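Local coordinates for protein Tetur07g02040 (PDB 6BDJ) that probably cleaves catechol-type aromatic rings between their two adjacent hydroxyl-bearing carbons as an iron(III)-dependent intradiol ring-cleavage dioxygenase of the two-spotted spider mite, at residues F46-R60 / P112-V124. Numbering follows the deposited sequence.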
ATOM      1  N   PHE A  46      -0.396   3.283 -10.291  1.00 44.62           N
ATOM      2  CA  PHE A  46      -0.636   4.529  -9.559  1.00 43.08           C
ATOM      3  C   PHE A  46      -1.511   5.431 -10.387  1.00 43.80           C
ATOM      4  O   PHE A  46      -1.356   5.511 -11.623  1.00 43.21           O
ATOM      5  CB  PHE A  46       0.644   5.268  -9.181  1.00 44.14           C
ATOM      6  CG  PHE A  46       0.408   6.502  -8.347  1.00 44.49           C
ATOM      7  CD1 PHE A  46      -0.282   6.428  -7.133  1.00 43.66           C
ATOM      8  CD2 PHE A  46       0.845   7.754  -8.780  1.00 45.18           C
ATOM      9  CE1 PHE A  46      -0.522   7.570  -6.382  1.00 43.22           C
ATOM     10  CE2 PHE A  46       0.625   8.881  -8.031  1.00 44.66           C
ATOM     11  CZ  PHE A  46      -0.060   8.806  -6.833  1.00 44.10           C
ATOM     12  N   ILE A  47      -2.447   6.101  -9.701  1.00 42.44           N
ATOM     13  CA  ILE A  47      -3.310   7.105 -10.313  1.00 43.96           C
ATOM     14  C   ILE A  47      -3.208   8.329  -9.437  1.00 43.95           C
ATOM     15  O   ILE A  47      -3.621   8.331  -8.277  1.00 40.86           O
ATOM     16  CB  ILE A  47      -4.773   6.658 -10.427  1.00 43.45           C
ATOM     17  CG1 ILE A  47      -4.883   5.464 -11.366  1.00 45.04           C
ATOM     18  CG2 ILE A  47      -5.634   7.788 -11.005  1.00 43.79           C
ATOM     19  CD1 ILE A  47      -6.290   4.865 -11.477  1.00 46.07           C
ATOM     20  N   GLU A  48      -2.642   9.371 -10.017  1.00 46.35           N
ATOM     21  CA  GLU A  48      -2.303  10.560  -9.275  1.00 47.42           C
ATOM     22  C   GLU A  48      -3.523  11.470  -9.182  1.00 47.35           C
ATOM     23  O   GLU A  48      -3.727  12.349 -10.007  1.00 50.81           O
ATOM     24  CB  GLU A  48      -1.114  11.274  -9.905  1.00 49.22           C
ATOM     25  CG  GLU A  48      -0.578  12.337  -8.962  1.00 53.91           C
ATOM     26  CD  GLU A  48       0.746  12.974  -9.387  1.00 57.61           C
ATOM     27  OE1 GLU A  48       1.334  12.605 -10.433  1.00 59.35           O
ATOM     28  OE2 GLU A  48       1.185  13.855  -8.625  1.00 59.52           O
ATOM     29  N   GLU A  49      -4.334  11.219  -8.170  1.00 46.24           N
ATOM     30  CA  GLU A  49      -5.574  11.954  -7.909  1.00 46.92           C
ATOM     31  C   GLU A  49      -5.746  12.110  -6.419  1.00 44.85           C
ATOM     32  O   GLU A  49      -5.527  11.171  -5.674  1.00 43.75           O
ATOM     33  CB  GLU A  49      -6.785  11.200  -8.481  1.00 47.77           C
ATOM     34  CG  GLU A  49      -6.939  11.291 -10.010  1.00 50.15           C
ATOM     35  CD  GLU A  49      -8.041  10.378 -10.543  1.00 50.93           C
ATOM     36  OE1 GLU A  49      -8.688   9.679  -9.726  1.00 50.42           O
ATOM     37  OE2 GLU A  49      -8.239  10.306 -11.783  1.00 52.54           O
ATOM     38  N   ASP A  50      -6.170  13.306  -6.008  1.00 46.42           N
ATOM     39  CA  ASP A  50      -6.577  13.578  -4.640  1.00 46.65           C
ATOM     40  C   ASP A  50      -7.973  12.965  -4.453  1.00 45.01           C
ATOM     41  O   ASP A  50      -8.976  13.498  -4.933  1.00 43.85           O
ATOM     42  CB  ASP A  50      -6.630  15.093  -4.366  1.00 49.12           C
ATOM     43  CG  ASP A  50      -5.225  15.735  -4.237  1.00 53.09           C
ATOM     44  OD1 ASP A  50      -4.203  15.052  -4.478  1.00 50.52           O
ATOM     45  OD2 ASP A  50      -5.142  16.944  -3.914  1.00 57.85           O
ATOM     46  N   ILE A  51      -7.991  11.829  -3.765  1.00 43.87           N
ATOM     47  CA  ILE A  51      -9.195  11.196  -3.299  1.00 43.28           C
ATOM     48  C   ILE A  51      -9.001  11.063  -1.809  1.00 43.62           C
ATOM     49  O   ILE A  51      -8.583  10.019  -1.299  1.00 43.64           O
ATOM     50  CB  ILE A  51      -9.423   9.846  -3.970  1.00 42.03           C
ATOM     51  CG1 ILE A  51      -9.416  10.033  -5.488  1.00 42.89           C
ATOM     52  CG2 ILE A  51     -10.780   9.279  -3.531  1.00 42.07           C
ATOM     53  CD1 ILE A  51      -9.411   8.724  -6.267  1.00 42.81           C
ATOM     54  N   ILE A  52      -9.259  12.162  -1.126  1.00 43.18           N
ATOM     55  CA  ILE A  52      -8.863  12.309   0.240  1.00 45.48           C
ATOM     56  C   ILE A  52      -9.977  11.810   1.118  1.00 46.01           C
ATOM     57  O   ILE A  52     -10.965  12.501   1.316  1.00 45.97           O
ATOM     58  CB  ILE A  52      -8.485  13.751   0.580  1.00 46.82           C
ATOM     59  CG1 ILE A  52      -7.414  14.265  -0.393  1.00 48.35           C
ATOM     60  CG2 ILE A  52      -7.986  13.846   2.036  1.00 48.42           C
ATOM     61  CD1 ILE A  52      -7.221  15.779  -0.366  1.00 51.13           C
ATOM     62  N   ARG A  53      -9.787  10.605   1.641  1.00 47.12           N
ATOM     63  CA  ARG A  53     -10.793   9.916   2.449  1.00 47.76           C
ATOM     64  C   ARG A  53     -10.118   8.813   3.215  1.00 50.06           C
ATOM     65  O   ARG A  53      -9.103   8.251   2.752  1.00 47.13           O
ATOM     66  CB  ARG A  53     -11.839   9.251   1.550  1.00 45.98           C
ATOM     67  CG  ARG A  53     -11.271   8.135   0.685  1.00 43.92           C
ATOM     68  CD  ARG A  53     -12.240   7.656  -0.336  1.00 44.67           C
ATOM     69  NE  ARG A  53     -11.616   6.849  -1.392  1.00 45.12           N
ATOM     70  CZ  ARG A  53     -12.311   6.176  -2.303  1.00 42.68           C
ATOM     71  NH1 ARG A  53     -13.644   6.219  -2.275  1.00 42.61           N
ATOM     72  NH2 ARG A  53     -11.694   5.500  -3.261  1.00 42.81           N
ATOM     73  N   SER A  54     -10.707   8.451   4.339  1.00 52.44           N
ATOM     74  CA  SER A  54     -10.203   7.359   5.124  1.00 55.45           C
ATOM     75  C   SER A  54     -10.731   6.008   4.659  1.00 53.44           C
ATOM     76  O   SER A  54      -9.979   5.039   4.627  1.00 56.15           O
ATOM     77  CB  SER A  54     -10.567   7.532   6.587  1.00 60.12           C
ATOM     78  OG  SER A  54      -9.836   6.565   7.332  1.00 67.18           O
ATOM     79  N   ASN A  55     -12.017   5.913   4.352  1.00 52.22           N
ATOM     80  CA  ASN A  55     -12.590   4.634   3.918  1.00 49.93           C
ATOM     81  C   ASN A  55     -12.548   4.536   2.396  1.00 46.88           C
ATOM     82  O   ASN A  55     -13.167   5.323   1.706  1.00 44.66           O
ATOM     83  CB  ASN A  55     -14.013   4.446   4.454  1.00 52.14           C
ATOM     84  CG  ASN A  55     -14.570   3.067   4.129  1.00 51.81           C
ATOM     85  OD1 ASN A  55     -14.795   2.726   2.967  1.00 52.01           O
ATOM     86  ND2 ASN A  55     -14.768   2.256   5.161  1.00 51.90           N
ATOM     87  N   ILE A  56     -11.817   3.551   1.883  1.00 46.76           N
ATOM     88  CA  ILE A  56     -11.536   3.397   0.454  1.00 45.27           C
ATOM     89  C   ILE A  56     -12.196   2.160  -0.138  1.00 46.79           C
ATOM     90  O   ILE A  56     -11.936   1.809  -1.288  1.00 48.17           O
ATOM     91  CB  ILE A  56     -10.001   3.349   0.176  1.00 45.65           C
ATOM     92  CG1 ILE A  56      -9.312   2.162   0.870  1.00 46.75           C
ATOM     93  CG2 ILE A  56      -9.368   4.614   0.698  1.00 46.80           C
ATOM     94  CD1 ILE A  56      -7.820   1.998   0.574  1.00 45.52           C
ATOM     95  N   VAL A  57     -13.067   1.515   0.639  1.00 48.00           N
ATOM     96  CA  VAL A  57     -13.632   0.205   0.275  1.00 48.92           C
ATOM     97  C   VAL A  57     -14.600   0.272  -0.892  1.00 46.84           C
ATOM     98  O   VAL A  57     -14.550  -0.581  -1.764  1.00 48.92           O
ATOM     99  CB  VAL A  57     -14.307  -0.455   1.492  1.00 52.71           C
ATOM    100  CG1 VAL A  57     -14.979  -1.786   1.126  1.00 53.90           C
ATOM    101  CG2 VAL A  57     -13.270  -0.716   2.584  1.00 52.19           C
ATOM    102  N   GLU A  58     -15.497   1.257  -0.882  1.00 46.30           N
ATOM    103  CA  GLU A  58     -16.558   1.389  -1.873  1.00 44.57           C
ATOM    104  C   GLU A  58     -17.388   0.106  -1.837  1.00 45.86           C
ATOM    105  O   GLU A  58     -17.830  -0.270  -0.773  1.00 46.49           O
ATOM    106  CB  GLU A  58     -16.012   1.770  -3.263  1.00 42.92           C
ATOM    107  CG  GLU A  58     -15.273   3.096  -3.254  1.00 41.84           C
ATOM    108  CD  GLU A  58     -14.981   3.675  -4.632  1.00 41.88           C
ATOM    109  OE1 GLU A  58     -15.351   3.123  -5.675  1.00 45.41           O
ATOM    110  OE2 GLU A  58     -14.275   4.679  -4.674  1.00 41.03           O
ATOM    111  N   ASP A  59     -17.532  -0.577  -2.970  1.00 46.05           N
ATOM    112  CA  ASP A  59     -18.336  -1.787  -3.110  1.00 49.02           C
ATOM    113  C   ASP A  59     -17.534  -3.083  -2.990  1.00 52.06           C
ATOM    114  O   ASP A  59     -18.090  -4.153  -3.183  1.00 53.89           O
ATOM    115  CB  ASP A  59     -19.043  -1.793  -4.484  1.00 48.28           C
ATOM    116  CG  ASP A  59     -18.071  -1.680  -5.646  1.00 48.15           C
ATOM    117  OD1 ASP A  59     -16.897  -1.334  -5.403  1.00 47.24           O
ATOM    118  OD2 ASP A  59     -18.461  -1.884  -6.817  1.00 47.65           O
ATOM    119  N   ARG A  60     -16.247  -3.007  -2.658  1.00 51.78           N
ATOM    120  CA  ARG A  60     -15.424  -4.191  -2.653  1.00 52.51           C
ATOM    121  C   ARG A  60     -15.723  -5.058  -1.444  1.00 57.31           C
ATOM    122  O   ARG A  60     -16.085  -4.568  -0.381  1.00 59.06           O
ATOM    123  CB  ARG A  60     -13.954  -3.818  -2.656  1.00 50.37           C
ATOM    124  CG  ARG A  60     -13.527  -3.059  -3.898  1.00 48.36           C
ATOM    125  CD  ARG A  60     -13.709  -3.874  -5.154  1.00 49.27           C
ATOM    126  NE  ARG A  60     -14.877  -3.478  -5.950  1.00 49.70           N
ATOM    127  CZ  ARG A  60     -15.227  -4.006  -7.133  1.00 49.59           C
ATOM    128  NH1 ARG A  60     -14.544  -5.005  -7.661  1.00 51.07           N
ATOM    129  NH2 ARG A  60     -16.310  -3.562  -7.774  1.00 50.68           N
ATOM    130  N   PRO A 112      -5.459   4.884 -16.968  1.00 64.08           N
ATOM    131  CA  PRO A 112      -6.648   4.124 -16.586  1.00 62.04           C
ATOM    132  C   PRO A 112      -7.776   4.278 -17.600  1.00 62.62           C
ATOM    133  O   PRO A 112      -7.917   5.331 -18.175  1.00 61.34           O
ATOM    134  CB  PRO A 112      -7.061   4.786 -15.272  1.00 58.20           C
ATOM    135  CG  PRO A 112      -6.565   6.171 -15.372  1.00 57.91           C
ATOM    136  CD  PRO A 112      -5.251   6.019 -16.036  1.00 60.98           C
ATOM    137  N   LYS A 113      -8.549   3.226 -17.818  1.00 64.46           N
ATOM    138  CA  LYS A 113      -9.614   3.243 -18.833  1.00 67.88           C
ATOM    139  C   LYS A 113     -10.985   3.412 -18.193  1.00 64.54           C
ATOM    140  O   LYS A 113     -11.803   4.166 -18.690  1.00 67.69           O
ATOM    141  CB  LYS A 113      -9.564   1.984 -19.709  1.00 74.10           C
ATOM    142  CG  LYS A 113      -8.447   1.989 -20.758  1.00 78.00           C
ATOM    143  CD  LYS A 113      -8.654   3.034 -21.865  1.00 81.81           C
ATOM    144  CE  LYS A 113      -7.613   2.943 -22.991  1.00 86.49           C
ATOM    145  NZ  LYS A 113      -6.203   2.690 -22.528  1.00 86.05           N
ATOM    146  N   ASP A 114     -11.216   2.738 -17.072  1.00 58.11           N
ATOM    147  CA  ASP A 114     -12.448   2.905 -16.317  1.00 53.63           C
ATOM    148  C   ASP A 114     -12.336   4.012 -15.239  1.00 48.92           C
ATOM    149  O   ASP A 114     -11.242   4.322 -14.779  1.00 48.86           O
ATOM    150  CB  ASP A 114     -12.873   1.547 -15.745  1.00 51.92           C
ATOM    151  CG  ASP A 114     -11.978   1.061 -14.656  1.00 49.96           C
ATOM    152  OD1 ASP A 114     -12.165   1.519 -13.512  1.00 46.35           O
ATOM    153  OD2 ASP A 114     -11.098   0.195 -14.938  1.00 50.20           O
ATOM    154  N   PRO A 115     -13.469   4.608 -14.842  1.00 44.49           N
ATOM    155  CA  PRO A 115     -13.422   5.670 -13.846  1.00 41.45           C
ATOM    156  C   PRO A 115     -13.482   5.196 -12.400  1.00 38.08           C
ATOM    157  O   PRO A 115     -13.545   6.016 -11.520  1.00 37.37           O
ATOM    158  CB  PRO A 115     -14.711   6.474 -14.149  1.00 43.93           C
ATOM    159  CG  PRO A 115     -15.673   5.431 -14.629  1.00 45.15           C
ATOM    160  CD  PRO A 115     -14.825   4.456 -15.414  1.00 46.13           C
ATOM    161  N   ARG A 116     -13.532   3.903 -12.142  1.00 37.43           N
ATOM    162  CA  ARG A 116     -13.568   3.417 -10.765  1.00 37.36           C
ATOM    163  C   ARG A 116     -12.251   3.702 -10.036  1.00 37.32           C
ATOM    164  O   ARG A 116     -11.187   3.656 -10.614  1.00 39.20           O
ATOM    165  CB  ARG A 116     -13.857   1.917 -10.701  1.00 36.62           C
ATOM    166  CG  ARG A 116     -15.236   1.478 -11.248  1.00 39.06           C
ATOM    167  CD  ARG A 116     -16.380   2.144 -10.501  1.00 36.96           C
ATOM    168  NE  ARG A 116     -16.328   2.005  -9.033  1.00 37.15           N
ATOM    169  CZ  ARG A 116     -16.777   0.985  -8.312  1.00 38.87           C
ATOM    170  NH1 ARG A 116     -16.693   1.041  -6.972  1.00 39.70           N
ATOM    171  NH2 ARG A 116     -17.263  -0.102  -8.901  1.00 42.59           N
ATOM    172  N   ARG A 117     -12.365   3.969  -8.753  1.00 36.40           N
ATOM    173  CA  ARG A 117     -11.298   4.319  -7.888  1.00 35.87           C
ATOM    174  C   ARG A 117     -11.396   3.636  -6.546  1.00 37.70           C
ATOM    175  O   ARG A 117     -10.795   4.088  -5.569  1.00 41.58           O
ATOM    176  CB  ARG A 117     -11.255   5.828  -7.709  1.00 36.02           C
ATOM    177  CG  ARG A 117     -11.044   6.607  -9.018  1.00 35.83           C
ATOM    178  CD  ARG A 117      -9.664   6.327  -9.605  1.00 35.70           C
ATOM    179  NE  ARG A 117      -9.484   7.144 -10.804  1.00 36.46           N
ATOM    180  CZ  ARG A 117      -9.726   6.742 -12.044  1.00 37.93           C
ATOM    181  NH1 ARG A 117     -10.190   5.512 -12.298  1.00 39.83           N
ATOM    182  NH2 ARG A 117      -9.538   7.586 -13.043  1.00 38.59           N
ATOM    183  N   PHE A 118     -12.092   2.509  -6.485  1.00 38.19           N
ATOM    184  CA  PHE A 118     -12.125   1.754  -5.264  1.00 39.39           C
ATOM    185  C   PHE A 118     -10.701   1.367  -4.863  1.00 40.49           C
ATOM    186  O   PHE A 118      -9.806   1.198  -5.715  1.00 37.65           O
ATOM    187  CB  PHE A 118     -13.006   0.485  -5.370  1.00 41.18           C
ATOM    188  CG  PHE A 118     -12.594  -0.499  -6.457  1.00 41.89           C
ATOM    189  CD1 PHE A 118     -11.459  -1.291  -6.334  1.00 42.43           C
ATOM    190  CD2 PHE A 118     -13.378  -0.667  -7.585  1.00 42.25           C
ATOM    191  CE1 PHE A 118     -11.094  -2.186  -7.330  1.00 43.92           C
ATOM    192  CE2 PHE A 118     -13.031  -1.566  -8.588  1.00 43.09           C
ATOM    193  CZ  PHE A 118     -11.889  -2.328  -8.455  1.00 43.95           C
ATOM    194  N   LEU A 119     -10.550   1.226  -3.553  1.00 41.08           N
ATOM    195  CA  LEU A 119      -9.321   0.826  -2.932  1.00 42.28           C
ATOM    196  C   LEU A 119      -8.136   1.737  -3.267  1.00 41.42           C
ATOM    197  O   LEU A 119      -6.975   1.289  -3.359  1.00 43.00           O
ATOM    198  CB  LEU A 119      -9.045  -0.649  -3.236  1.00 44.09           C
ATOM    199  CG  LEU A 119     -10.091  -1.620  -2.643  1.00 46.50           C
ATOM    200  CD1 LEU A 119      -9.863  -3.053  -3.098  1.00 47.41           C
ATOM    201  CD2 LEU A 119     -10.174  -1.593  -1.126  1.00 47.83           C
ATOM    202  N   ARG A 120      -8.442   3.027  -3.400  1.00 37.93           N
ATOM    203  CA  ARG A 120      -7.463   4.054  -3.539  1.00 36.89           C
ATOM    204  C   ARG A 120      -7.823   5.144  -2.601  1.00 38.23           C
ATOM    205  O   ARG A 120      -9.010   5.507  -2.481  1.00 37.66           O
ATOM    206  CB  ARG A 120      -7.475   4.587  -4.963  1.00 36.67           C
ATOM    207  CG  ARG A 120      -7.081   3.538  -5.995  1.00 36.87           C
ATOM    208  CD  ARG A 120      -7.153   4.132  -7.390  1.00 36.80           C
ATOM    209  NE  ARG A 120      -6.744   3.066  -8.297  1.00 37.10           N
ATOM    210  CZ  ARG A 120      -5.495   2.835  -8.695  1.00 39.45           C
ATOM    211  NH1 ARG A 120      -4.478   3.592  -8.299  1.00 38.63           N
ATOM    212  NH2 ARG A 120      -5.255   1.812  -9.504  1.00 40.19           N
ATOM    213  N   GLY A 121      -6.837   5.702  -1.911  1.00 37.80           N
ATOM    214  CA  GLY A 121      -7.123   6.939  -1.178  1.00 39.70           C
ATOM    215  C   GLY A 121      -5.883   7.672  -0.760  1.00 40.46           C
ATOM    216  O   GLY A 121      -4.787   7.107  -0.820  1.00 38.83           O
ATOM    217  N   THR A 122      -6.101   8.898  -0.295  1.00 42.27           N
ATOM    218  CA  THR A 122      -5.076   9.784   0.197  1.00 43.88           C
ATOM    219  C   THR A 122      -5.463  10.263   1.567  1.00 46.82           C
ATOM    220  O   THR A 122      -6.632  10.565   1.795  1.00 48.75           O
ATOM    221  CB  THR A 122      -4.944  11.009  -0.708  1.00 45.35           C
ATOM    222  OG1 THR A 122      -4.803  10.581  -2.066  1.00 48.09           O
ATOM    223  CG2 THR A 122      -3.722  11.836  -0.318  1.00 47.35           C
ATOM    224  N   GLN A 123      -4.501  10.337   2.488  1.00 46.76           N
ATOM    225  CA  GLN A 123      -4.704  11.040   3.766  1.00 48.91           C
ATOM    226  C   GLN A 123      -3.465  11.893   4.109  1.00 51.51           C
ATOM    227  O   GLN A 123      -2.334  11.548   3.756  1.00 52.46           O
ATOM    228  CB  GLN A 123      -4.986  10.047   4.887  1.00 49.50           C
ATOM    229  CG  GLN A 123      -6.330   9.328   4.781  1.00 49.30           C
ATOM    230  CD  GLN A 123      -7.473  10.229   5.213  1.00 49.76           C
ATOM    231  OE1 GLN A 123      -8.063  10.952   4.410  1.00 48.64           O
ATOM    232  NE2 GLN A 123      -7.740  10.240   6.488  1.00 51.19           N
ATOM    233  N   VAL A 124      -3.692  12.990   4.799  1.00 54.20           N
ATOM    234  CA  VAL A 124      -2.663  13.954   5.130  1.00 59.78           C
ATOM    235  C   VAL A 124      -2.301  13.639   6.562  1.00 63.65           C
ATOM    236  O   VAL A 124      -3.219  13.500   7.400  1.00 63.54           O
ATOM    237  CB  VAL A 124      -3.219  15.389   5.017  1.00 62.90           C
ATOM    238  CG1 VAL A 124      -2.175  16.440   5.449  1.00 66.92           C
ATOM    239  CG2 VAL A 124      -3.703  15.659   3.594  1.00 61.99           C
TER
HETATM  240  O   HOH W   1      -3.982   6.014  -6.935  1.00 41.46           O
HETATM  241  O   HOH W   2      -5.860   8.707  -4.053  1.00 49.67           O
HETATM  242  O   HOH W   3     -15.093   4.408  -7.868  1.00 41.31           O
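In this intradiol dioxygenase fold the loop 46-60 lies along edge strand 120-124 of the mixed sheet, beside the iron site, where Arg120 neighbours the iron ligand Tyr96. A single beta bridge joins Ile52 to Thr122: Thr122 N donates to Ile51 O (2.9 Å) and Arg53 N to Thr122 O. The Arg53 side chain, stretched out straight, brings NE and NH2 side-on to one acceptor, Arg120 O (2.8 Å from NH2), while NH1 and NH2 clasp Glu58 OE2. Arg117 meets Glu49 side-on, NE to OE1 (2.9 Å) and NH2 to OE2, and its NH1 holds Asp114 O and Arg116 O. An alanine in place of Arg117 would probably leave Glu49 without its charged mate and Ile51 CD1 with only CB to pack on. Ile47 CD1 sits centrally over the Arg120 guanidinium, 3.5 Å from Arg120 CZ; Arg120 NH2 hydrogen-bonds to Ser97 O. At the far end Arg116 grips Asp59 end-on, and its NH1 also runs almost straight to Glu58 OE1 (2.8 Å, 171°). Turns at chi2 and chi3 (-62° and 104°) fold Arg60 over Phe118, laying its guanidinium flat on the ring; NH1 reaches Asp91, and Arg60 NE and Arg116 NH1 approach Asp59 OD1 from opposite faces of the carboxylate.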